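Side-chain contacts in Tp0751 (Treponema pallidum, PDB 5JK2), which mediates adhesion to extracellular matrix components and interactions with host cells, through a non-canonical lipocalin domain: residues A95-R99 against K100-F104; E134-R138 against L139-S143. The protein carries 1 engineered substitution. All coordinates share one frame; numbering follows the deposited sequence.

Contact 1: residues A95-R99 against K100-F104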
# COMPACT_ATOMS: atom_id res chain seq x y z
N ALA A 95 -7.81 7.20 -4.46
CA ALA A 95 -7.23 5.89 -4.73
C ALA A 95 -7.87 5.27 -5.98
O ALA A 95 -9.10 5.14 -6.05
CB ALA A 95 -7.42 4.97 -3.54
N HIS A 96 -7.04 4.90 -6.94
CA HIS A 96 -7.50 4.37 -8.22
C HIS A 96 -6.79 3.08 -8.59
O HIS A 96 -5.58 2.95 -8.42
CB HIS A 96 -7.30 5.40 -9.33
CG HIS A 96 -8.37 6.45 -9.39
ND1 HIS A 96 -8.30 7.62 -8.66
CD2 HIS A 96 -9.54 6.49 -10.07
CE1 HIS A 96 -9.37 8.35 -8.90
NE2 HIS A 96 -10.14 7.69 -9.75
N THR A 97 -7.57 2.12 -9.09
CA THR A 97 -7.03 0.85 -9.57
C THR A 97 -6.98 0.83 -11.10
O THR A 97 -7.92 1.25 -11.76
CB THR A 97 -7.88 -0.34 -9.10
OG1 THR A 97 -9.17 -0.28 -9.72
CG2 THR A 97 -8.05 -0.32 -7.59
N HIS A 98 -5.87 0.33 -11.64
CA HIS A 98 -5.79 0.07 -13.07
C HIS A 98 -4.97 -1.19 -13.31
O HIS A 98 -3.77 -1.23 -13.00
CB HIS A 98 -5.17 1.26 -13.82
CG HIS A 98 -5.28 1.14 -15.31
ND1 HIS A 98 -4.25 1.49 -16.17
CD2 HIS A 98 -6.29 0.71 -16.10
CE1 HIS A 98 -4.63 1.28 -17.41
NE2 HIS A 98 -5.87 0.81 -17.40
N ARG A 99 -5.61 -2.21 -13.87
CA ARG A 99 -4.97 -3.49 -14.13
C ARG A 99 -4.44 -4.12 -12.84
O ARG A 99 -5.19 -4.78 -12.12
CB ARG A 99 -3.86 -3.32 -15.17
CG ARG A 99 -4.31 -2.64 -16.44
CD ARG A 99 -3.27 -2.77 -17.54
NE ARG A 99 -3.25 -4.11 -18.12
CZ ARG A 99 -4.06 -4.51 -19.10
NH1 ARG A 99 -4.96 -3.69 -19.61
NH2 ARG A 99 -3.96 -5.75 -19.56
N LYS A 100 -3.16 -3.90 -12.55
CA LYS A 100 -2.52 -4.49 -11.38
C LYS A 100 -1.83 -3.44 -10.52
O LYS A 100 -0.88 -3.73 -9.79
CB LYS A 100 -1.49 -5.55 -11.81
CG LYS A 100 -2.10 -6.71 -12.58
CD LYS A 100 -1.05 -7.73 -12.98
CE LYS A 100 -1.70 -9.07 -13.33
NZ LYS A 100 -0.76 -9.99 -14.03
N THR A 101 -2.34 -2.21 -10.59
CA THR A 101 -1.73 -1.09 -9.89
C THR A 101 -2.76 -0.22 -9.18
O THR A 101 -3.66 0.34 -9.82
CB THR A 101 -0.92 -0.20 -10.85
OG1 THR A 101 -0.05 -1.02 -11.64
CG2 THR A 101 -0.09 0.82 -10.08
N VAL A 102 -2.62 -0.10 -7.87
CA VAL A 102 -3.38 0.87 -7.09
C VAL A 102 -2.52 2.11 -6.91
O VAL A 102 -1.39 2.03 -6.43
CB VAL A 102 -3.79 0.32 -5.71
CG1 VAL A 102 -4.75 1.28 -5.03
CG2 VAL A 102 -4.43 -1.05 -5.85
N SER A 103 -3.06 3.26 -7.29
CA SER A 103 -2.34 4.53 -7.19
C SER A 103 -3.00 5.44 -6.16
O SER A 103 -4.13 5.90 -6.35
CB SER A 103 -2.28 5.22 -8.55
OG SER A 103 -1.38 4.56 -9.41
N PHE A 104 -2.27 5.71 -5.08
CA PHE A 104 -2.79 6.49 -3.97
C PHE A 104 -2.35 7.94 -3.99
O PHE A 104 -1.24 8.25 -4.43
CB PHE A 104 -2.36 5.87 -2.64
CG PHE A 104 -3.00 4.56 -2.34
CD1 PHE A 104 -4.20 4.51 -1.65
CD2 PHE A 104 -2.40 3.37 -2.72
CE1 PHE A 104 -4.80 3.30 -1.36
CE2 PHE A 104 -2.99 2.16 -2.43
CZ PHE A 104 -4.19 2.13 -1.75
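The backbone oxygen of His96 takes the N-H of Ser103, with Ser103 N 2.8 Å from His96 O, an almost straight bond (169° at the hydrogen) lying in the carbonyl plane. His96 O also receives a CA-H...O contact from Val102 CA, 3.3 Å away. The return bond, from His96 N to Ser103 O, is longer at 3.1 Å. Nearer the turn, His98 N binds Thr101 O at 2.9 Å, while Thr101 N reaches His98 O from 47° out of its carbonyl plane.

Side chains alternate between faces. On one, the Ala95 methyl meets the Phe104 ring obliquely, with Ala95 CB 3.8 Å from Phe104 CD1. Thr97 lies beside Val102, both pointing the same way, with Thr97 CG2 4.1 Å from Val102 CG2. Ala95 and Thr97 touch Gln47, Val102 touches Leu46 and Phe104 touches Leu50, all in loops. On the other face, Ser103 OG hydrogen-bonds Glu119 of the next strand. Past His98, Arg99 lays its CG over the centre of the imidazole.

Arg99 and Lys100 join the strands in a turn closest to type II', with positive phi (59°) and negative psi at Arg99, though Lys100 departs from the ideal: a tight antiparallel beta hairpin within the lipocalin-type barrel.

Contact 2: residues E134-R138 against L139-S143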
# COMPACT_ATOMS: atom_id res chain seq x y z
N GLU A 134 7.23 11.90 -2.39
CA GLU A 134 6.72 12.96 -1.54
C GLU A 134 6.20 14.12 -2.38
O GLU A 134 6.50 14.23 -3.57
CB GLU A 134 7.80 13.46 -0.57
CG GLU A 134 7.91 12.67 0.73
CD GLU A 134 6.61 12.63 1.51
OE1 GLU A 134 5.83 11.68 1.31
OE2 GLU A 134 6.37 13.54 2.33
N ASP A 135 5.44 14.99 -1.73
CA ASP A 135 4.80 16.12 -2.38
C ASP A 135 4.55 17.21 -1.34
O ASP A 135 3.45 17.34 -0.82
CB ASP A 135 3.49 15.69 -3.04
CG ASP A 135 2.70 16.86 -3.59
OD1 ASP A 135 3.31 17.88 -3.98
OD2 ASP A 135 1.45 16.77 -3.64
N VAL A 136 5.59 17.99 -1.03
CA VAL A 136 5.47 19.07 -0.05
C VAL A 136 5.05 20.36 -0.75
O VAL A 136 5.36 20.56 -1.93
CB VAL A 136 6.78 19.29 0.72
CG1 VAL A 136 7.79 20.01 -0.17
CG2 VAL A 136 6.52 20.07 2.00
N ALA A 137 4.39 21.25 -0.01
CA ALA A 137 3.79 22.45 -0.58
C ALA A 137 2.83 22.03 -1.70
O ALA A 137 1.70 21.61 -1.40
CB ALA A 137 4.86 23.42 -1.11
N ARG A 138 3.25 22.14 -2.96
CA ARG A 138 2.41 21.65 -4.07
C ARG A 138 3.12 21.03 -5.29
O ARG A 138 2.44 20.52 -6.18
CB ARG A 138 1.52 22.79 -4.57
CG ARG A 138 0.07 22.70 -4.08
CD ARG A 138 -0.97 22.68 -5.24
NE ARG A 138 -1.73 21.43 -5.51
CZ ARG A 138 -1.27 20.17 -5.48
NH1 ARG A 138 -2.08 19.15 -5.78
NH2 ARG A 138 -0.01 19.89 -5.17
N LEU A 139 4.45 21.08 -5.36
CA LEU A 139 5.16 20.38 -6.44
C LEU A 139 5.75 19.06 -5.92
O LEU A 139 6.42 19.03 -4.89
CB LEU A 139 6.29 21.23 -7.04
CG LEU A 139 6.97 20.58 -8.26
CD1 LEU A 139 5.97 20.35 -9.39
CD2 LEU A 139 8.15 21.41 -8.74
N LYS A 140 5.52 17.98 -6.67
CA LYS A 140 5.96 16.65 -6.26
C LYS A 140 7.46 16.50 -6.50
O LYS A 140 7.97 16.86 -7.55
CB LYS A 140 5.18 15.57 -7.00
CG LYS A 140 5.96 14.79 -8.06
CD LYS A 140 5.13 13.62 -8.57
CE LYS A 140 5.86 12.81 -9.64
NZ LYS A 140 5.22 11.49 -9.90
N ILE A 141 8.16 15.94 -5.51
CA ILE A 141 9.62 15.81 -5.55
C ILE A 141 9.98 14.34 -5.33
O ILE A 141 9.74 13.80 -4.25
CB ILE A 141 10.27 16.72 -4.47
CG1 ILE A 141 9.85 18.18 -4.66
CG2 ILE A 141 11.78 16.61 -4.52
CD1 ILE A 141 9.31 18.85 -3.42
N GLY A 142 10.57 13.70 -6.34
CA GLY A 142 10.54 12.25 -6.45
C GLY A 142 11.87 11.56 -6.71
O GLY A 142 12.08 10.97 -7.77
N SER A 143 12.78 11.64 -5.74
CA SER A 143 13.94 10.74 -5.71
C SER A 143 13.50 9.38 -5.12
O SER A 143 12.32 9.21 -4.79
CB SER A 143 15.12 11.34 -4.92
OG SER A 143 14.82 11.63 -3.57
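Residues Glu134-Arg138 and Leu139-Ile141 make a local contact across a turn, where strand 127-135 of the lipocalin-type beta barrel gives way to the surface loop that leads to strand 149-153. The chain reverses sharply through Ala137, whose phi is positive (56°), and Arg138. The two arms then run back along one another, but the sheet-like pairing is slight. It rests on one backbone bond, Ile141 N to Glu134 O at 3.1 Å, and the N-H comes in from above the carbonyl plane, 35° out of it.

Asp135 carries the polar part. With CG anti to the backbone N (chi1 173°), its carboxylate swings in toward the second arm, and Asp135 OD1 comes within 3.3 Å of Leu139 C, the carbonyl carbon. That approach is not a hydrogen bond, and Lys140 N makes a poor angle with the same oxygen. The other oxygen, OD2, finds its main partner outside the turn, in a salt bridge to Arg117 NH2; Arg115 adds only a weak ion pair. Arg138 NH2 stands 3.8 Å from Asp135 OD2, a long salt bridge inside the first arm. Since Asp135 is buried, these arginines would be expected to stabilise its negative charge. Glu134 turns its end away from the second arm and pairs through OE1 with Arg116.

The apolar part lies on the surface, where Val136 and Ile141 both touch a crystal neighbour, so the crystal may influence their conformation. Their side chains cross obliquely. Val136 places CG1 between its backbone N and carbonyl carbon, and this branch, not CG2, meets the far end of the isoleucine, with Val136 CG1 3.8 Å from Ile141 CD1.

Contacts 1 and 2 come in series along the chain and both reach the same eight-stranded antiparallel barrel. Their centres lie 20 Å apart and their nearest atoms about 9 Å, so they do not touch. Strand 115-122 lies between them in the sheet: it pairs with strand 101-108 of contact 1 on one side and with strand 127-135 of contact 2 on the other. Its polar side chains serve both, Glu119 bonding contact 1 and Arg116 and Arg117 bonding contact 2. Contact 1 closes the hairpin end of two neighbouring strands, whereas contact 2 marks the point where strand 127-135 leaves the sheet for a loop.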